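Local atomic coordinates of aminopeptidase C (Lactobacillus rhamnosus, PDB entry 4K7C), a protein that probably removes amino acids from the N-termini of peptides as a cysteine aminopeptidase of the C1-like peptidase family. Residues A[230-233]-A[237-240]; A[153-158]-A[224-229]. One frame throughout, in Å; residues are numbered along the deposited sequence.

Contact 1 of 2, residues A[230-233]-A[237-240]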
# COMPACT_ATOMS: atom_id res chain seq x y z
N TYR A 230 -0.25 -38.11 -2.76
CA TYR A 230 0.58 -37.28 -1.92
C TYR A 230 2.01 -37.85 -1.81
O TYR A 230 2.26 -38.97 -2.20
CB TYR A 230 -0.00 -37.10 -0.53
CG TYR A 230 -0.02 -38.36 0.29
CD1 TYR A 230 -1.08 -39.28 0.21
CD2 TYR A 230 1.04 -38.65 1.14
CE1 TYR A 230 -1.07 -40.45 0.91
CE2 TYR A 230 1.03 -39.80 1.88
CZ TYR A 230 -0.01 -40.70 1.73
OH TYR A 230 0.03 -41.80 2.48
N ARG A 231 2.92 -37.01 -1.37
CA ARG A 231 4.26 -37.39 -0.96
C ARG A 231 4.38 -37.20 0.52
O ARG A 231 4.03 -36.14 1.09
CB ARG A 231 5.33 -36.58 -1.69
CG ARG A 231 5.52 -37.07 -3.08
CD ARG A 231 6.86 -36.77 -3.67
NE ARG A 231 6.90 -37.16 -5.09
CZ ARG A 231 7.70 -38.10 -5.56
NH1 ARG A 231 8.52 -38.79 -4.74
NH2 ARG A 231 7.71 -38.39 -6.83
N ASP A 232 4.86 -38.27 1.18
CA ASP A 232 5.12 -38.23 2.59
C ASP A 232 6.39 -37.43 2.91
O ASP A 232 7.06 -36.98 2.00
CB ASP A 232 5.11 -39.63 3.20
CG ASP A 232 6.30 -40.49 2.77
OD1 ASP A 232 7.41 -39.98 2.49
OD2 ASP A 232 6.09 -41.70 2.84
N ASP A 233 6.67 -37.27 4.20
CA ASP A 233 7.78 -36.46 4.68
C ASP A 233 9.12 -37.10 4.32
O ASP A 233 10.12 -36.41 4.35
CB ASP A 233 7.69 -36.27 6.20
CG ASP A 233 6.43 -35.47 6.63
OD1 ASP A 233 5.93 -34.73 5.77
OD2 ASP A 233 6.01 -35.67 7.81
N TYR A 237 6.17 -41.16 -2.82
CA TYR A 237 4.88 -40.94 -3.44
C TYR A 237 3.91 -42.05 -3.05
O TYR A 237 4.29 -43.22 -2.95
CB TYR A 237 5.07 -40.93 -4.95
CG TYR A 237 3.79 -40.98 -5.79
CD1 TYR A 237 3.14 -39.80 -6.17
CD2 TYR A 237 3.27 -42.19 -6.22
CE1 TYR A 237 1.97 -39.84 -6.96
CE2 TYR A 237 2.10 -42.24 -6.98
CZ TYR A 237 1.46 -41.07 -7.36
OH TYR A 237 0.35 -41.17 -8.14
N HIS A 238 2.64 -41.66 -2.89
CA HIS A 238 1.53 -42.58 -2.58
C HIS A 238 0.30 -42.20 -3.38
O HIS A 238 0.03 -40.99 -3.61
CB HIS A 238 1.15 -42.54 -1.09
CG HIS A 238 2.26 -42.89 -0.16
ND1 HIS A 238 2.49 -44.19 0.24
CD2 HIS A 238 3.16 -42.13 0.52
CE1 HIS A 238 3.52 -44.22 1.09
NE2 HIS A 238 3.95 -42.98 1.27
N ILE A 239 -0.43 -43.23 -3.86
CA ILE A 239 -1.72 -43.03 -4.50
C ILE A 239 -2.74 -44.02 -3.96
O ILE A 239 -2.45 -45.20 -3.85
CB ILE A 239 -1.63 -43.10 -6.02
CG1 ILE A 239 -3.00 -42.78 -6.58
CG2 ILE A 239 -1.05 -44.40 -6.54
CD1 ILE A 239 -2.97 -42.56 -8.05
N ASP A 240 -3.89 -43.50 -3.56
CA ASP A 240 -4.93 -44.32 -3.00
C ASP A 240 -6.19 -43.99 -3.84
O ASP A 240 -6.65 -42.85 -3.89
CB ASP A 240 -5.06 -43.99 -1.53
CG ASP A 240 -5.88 -44.95 -0.75
OD1 ASP A 240 -6.57 -45.78 -1.36
OD2 ASP A 240 -5.86 -44.79 0.50
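Tyr230 and His238 exchange both of their backbone bonds, the signature of an antiparallel hydrogen-bonded pair in the two-stranded hairpin of 226-231 and 237-243. Tyr230 N donates to His238 O at 3.0 Å, and His238 N to Tyr230 O at 2.8 Å. The latter oxygen also receives a CA-H...O contact from Tyr237 CA at 3.5 Å. The side chains of Tyr230 and His238 share a face of the hairpin. A chi1 of 67° places Tyr230 CG between its own N and carbonyl carbon, and the ring meets His238: CB of His238 stands over the ring face, 3.9 Å from the centroid, while the imidazole is slid aside with planes 23° apart. His238 NE2 donates to Asp232 OD2 at 2.9 Å with an N-H...O angle of 165°; the oxygen lies in the imidazole plane, yet the donor comes from above the carboxylate plane. Asp232 OD1 takes the backbone N of Asn236, so both carboxylate oxygens have donors. On the face of Arg231 and Tyr237, Tyr237 CB sits over the centre of the guanidinium, 3.9 Å from Arg231 CZ. Arg231 NH1 bonds Lys235 O, and Arg231 NH2 bonds Phe52 O of the second subunit. A phenylalanine in place of His238 would probably leave Asp232 OD2 without its NE2 donor and the carboxylate freer to turn. Asp232 thus ties the turn to the returning strand, and any positive charge on His238 would probably be stabilised by the carboxylate.

Contact 2 of 2, residues A[153-158]-A[224-229]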
# COMPACT_ATOMS: atom_id res chain seq x y z
N GLY A 153 -18.55 -38.36 6.41
CA GLY A 153 -17.10 -38.52 6.40
C GLY A 153 -16.35 -37.23 6.20
O GLY A 153 -16.80 -36.21 6.70
N ILE A 154 -15.21 -37.29 5.58
CA ILE A 154 -14.38 -36.11 5.40
C ILE A 154 -13.51 -36.35 4.17
O ILE A 154 -13.31 -37.48 3.71
CB ILE A 154 -13.56 -35.76 6.71
CG1 ILE A 154 -13.06 -34.28 6.73
CG2 ILE A 154 -12.39 -36.72 6.97
CD1 ILE A 154 -14.14 -33.22 6.50
N VAL A 155 -12.98 -35.26 3.65
CA VAL A 155 -12.06 -35.26 2.53
C VAL A 155 -10.84 -34.32 2.76
O VAL A 155 -10.94 -33.35 3.53
CB VAL A 155 -12.77 -34.91 1.20
CG1 VAL A 155 -13.94 -35.85 0.96
CG2 VAL A 155 -13.20 -33.45 1.11
N PRO A 156 -9.74 -34.60 2.07
CA PRO A 156 -8.65 -33.62 2.00
C PRO A 156 -9.16 -32.27 1.51
O PRO A 156 -10.02 -32.15 0.68
CB PRO A 156 -7.73 -34.22 0.96
CG PRO A 156 -7.98 -35.69 1.03
CD PRO A 156 -9.47 -35.72 1.12
N LYS A 157 -8.52 -31.23 1.99
CA LYS A 157 -8.77 -29.90 1.53
C LYS A 157 -8.67 -29.73 0.01
O LYS A 157 -9.51 -29.12 -0.61
CB LYS A 157 -7.87 -28.89 2.31
CG LYS A 157 -8.36 -27.42 2.10
CD LYS A 157 -7.33 -26.44 2.59
CE LYS A 157 -7.78 -25.04 2.45
NZ LYS A 157 -9.06 -24.96 3.23
N SER A 158 -7.65 -30.31 -0.60
CA SER A 158 -7.49 -30.25 -2.05
C SER A 158 -8.64 -30.81 -2.82
O SER A 158 -8.81 -30.46 -3.94
CB SER A 158 -6.21 -30.98 -2.50
OG SER A 158 -6.30 -32.37 -2.21
N THR A 224 -18.15 -37.47 -3.90
CA THR A 224 -18.57 -38.79 -3.50
C THR A 224 -17.46 -39.89 -3.70
O THR A 224 -17.46 -40.93 -3.04
CB THR A 224 -19.81 -39.23 -4.32
OG1 THR A 224 -19.56 -39.06 -5.72
CG2 THR A 224 -21.06 -38.39 -3.90
N LYS A 225 -16.55 -39.67 -4.59
CA LYS A 225 -15.50 -40.63 -4.92
C LYS A 225 -14.27 -39.88 -5.42
O LYS A 225 -14.39 -39.01 -6.31
CB LYS A 225 -16.03 -41.52 -6.02
CG LYS A 225 -15.02 -42.53 -6.51
CD LYS A 225 -15.67 -43.59 -7.36
CE LYS A 225 -15.17 -43.50 -8.79
NZ LYS A 225 -15.72 -44.67 -9.52
N PHE A 226 -13.08 -40.17 -4.89
CA PHE A 226 -11.89 -39.46 -5.41
C PHE A 226 -10.64 -40.30 -5.20
O PHE A 226 -10.59 -41.21 -4.34
CB PHE A 226 -11.73 -38.14 -4.64
CG PHE A 226 -11.66 -38.32 -3.13
CD1 PHE A 226 -12.81 -38.45 -2.38
CD2 PHE A 226 -10.49 -38.39 -2.51
CE1 PHE A 226 -12.76 -38.66 -0.99
CE2 PHE A 226 -10.39 -38.55 -1.14
CZ PHE A 226 -11.54 -38.69 -0.35
N ASP A 227 -9.60 -39.95 -5.94
CA ASP A 227 -8.24 -40.46 -5.71
C ASP A 227 -7.45 -39.50 -4.84
O ASP A 227 -7.65 -38.28 -4.93
CB ASP A 227 -7.52 -40.63 -7.02
CG ASP A 227 -8.06 -41.72 -7.87
OD1 ASP A 227 -8.98 -42.50 -7.51
OD2 ASP A 227 -7.48 -41.82 -8.98
N PHE A 228 -6.60 -40.04 -3.98
CA PHE A 228 -5.76 -39.26 -3.08
C PHE A 228 -4.30 -39.56 -3.44
O PHE A 228 -3.90 -40.72 -3.36
CB PHE A 228 -6.06 -39.70 -1.69
CG PHE A 228 -5.31 -38.97 -0.59
CD1 PHE A 228 -5.08 -37.60 -0.65
CD2 PHE A 228 -4.92 -39.65 0.52
CE1 PHE A 228 -4.41 -36.95 0.37
CE2 PHE A 228 -4.31 -39.00 1.59
CZ PHE A 228 -4.05 -37.65 1.50
N GLU A 229 -3.54 -38.55 -3.90
CA GLU A 229 -2.14 -38.69 -4.22
C GLU A 229 -1.34 -37.68 -3.35
O GLU A 229 -1.79 -36.56 -3.20
CB GLU A 229 -1.91 -38.28 -5.69
CG GLU A 229 -2.48 -39.19 -6.76
CD GLU A 229 -2.11 -38.76 -8.17
OE1 GLU A 229 -0.98 -39.05 -8.61
OE2 GLU A 229 -3.02 -38.26 -8.91
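Val155 and Pro156 meet Phe226 and Phe228 through carbon alone; no polar bond joins 153-158 to 224-229, and the nearest approach is Val155 CG1 to Phe226 CE1 at 3.6 Å. The main chains lie well apart, with 8.1 Å between the CA atoms of Pro156 and Phe228, so side chains bridge the whole interval. Phe226 reaches into it with the far end of its ring. Its chi1 of 55° directs the ring at the loop, where CE1 and CZ take Val155 CG1, and CE2 takes Pro156 CD at 3.7 Å. Pro156 approaches Phe226 from the opposite direction and crosses Phe228 obliquely, CD touching the first and CG the second, with Pro156 CG 3.8 Å from Phe228 CE1. For Phe228 that reach follows from CG lying anti to the backbone N (chi1 -179°), which brings CE1 and CD1 close to the proline although the CB bond itself does not point at the loop. Helix 245-253 adds to the cluster, with Phe248 touching Pro156 and Phe226 and meeting the Phe228 ring edge-to-face, as Tyr252 does. Several backbone groups bond outside the contact: Val155 with Ser95, Phe226 with Leu243 and Phe228 with Asp240. All four touching residues are buried. The contact therefore seats one face of the hairpin strand on the loop after helix 142-152 by shape and exclusion of water: the two segments meet by apolar packing of methyl, proline ring methylene and aromatic CH groups, without directional bonds between them.

How the contacts relate
Strand 226-231 serves both contacts: its first residues pack on the loop 153-158 in contact 2, and its last pair with strand 237-243 in contact 1, the two centres lying about 13 Å apart. The contacts are also stitched together directly. Asp240 N and Phe228 O are 2.8 Å apart, a probable backbone hydrogen bond, and Tyr237 OH and Glu229 OE1 approach to 2.5 Å, probably also hydrogen-bonded. The rings of Phe228 and Tyr230 meet as well, continuing the aromatic cluster of contact 2 towards contact 1. A bound glycerol, probably from the crystallisation liquor, lies about 4 Å from the Tyr230 side chain, and a glycerol, not necessarily the same one, about 3 Å from that of Phe228. Both contacts also touch the second subunit.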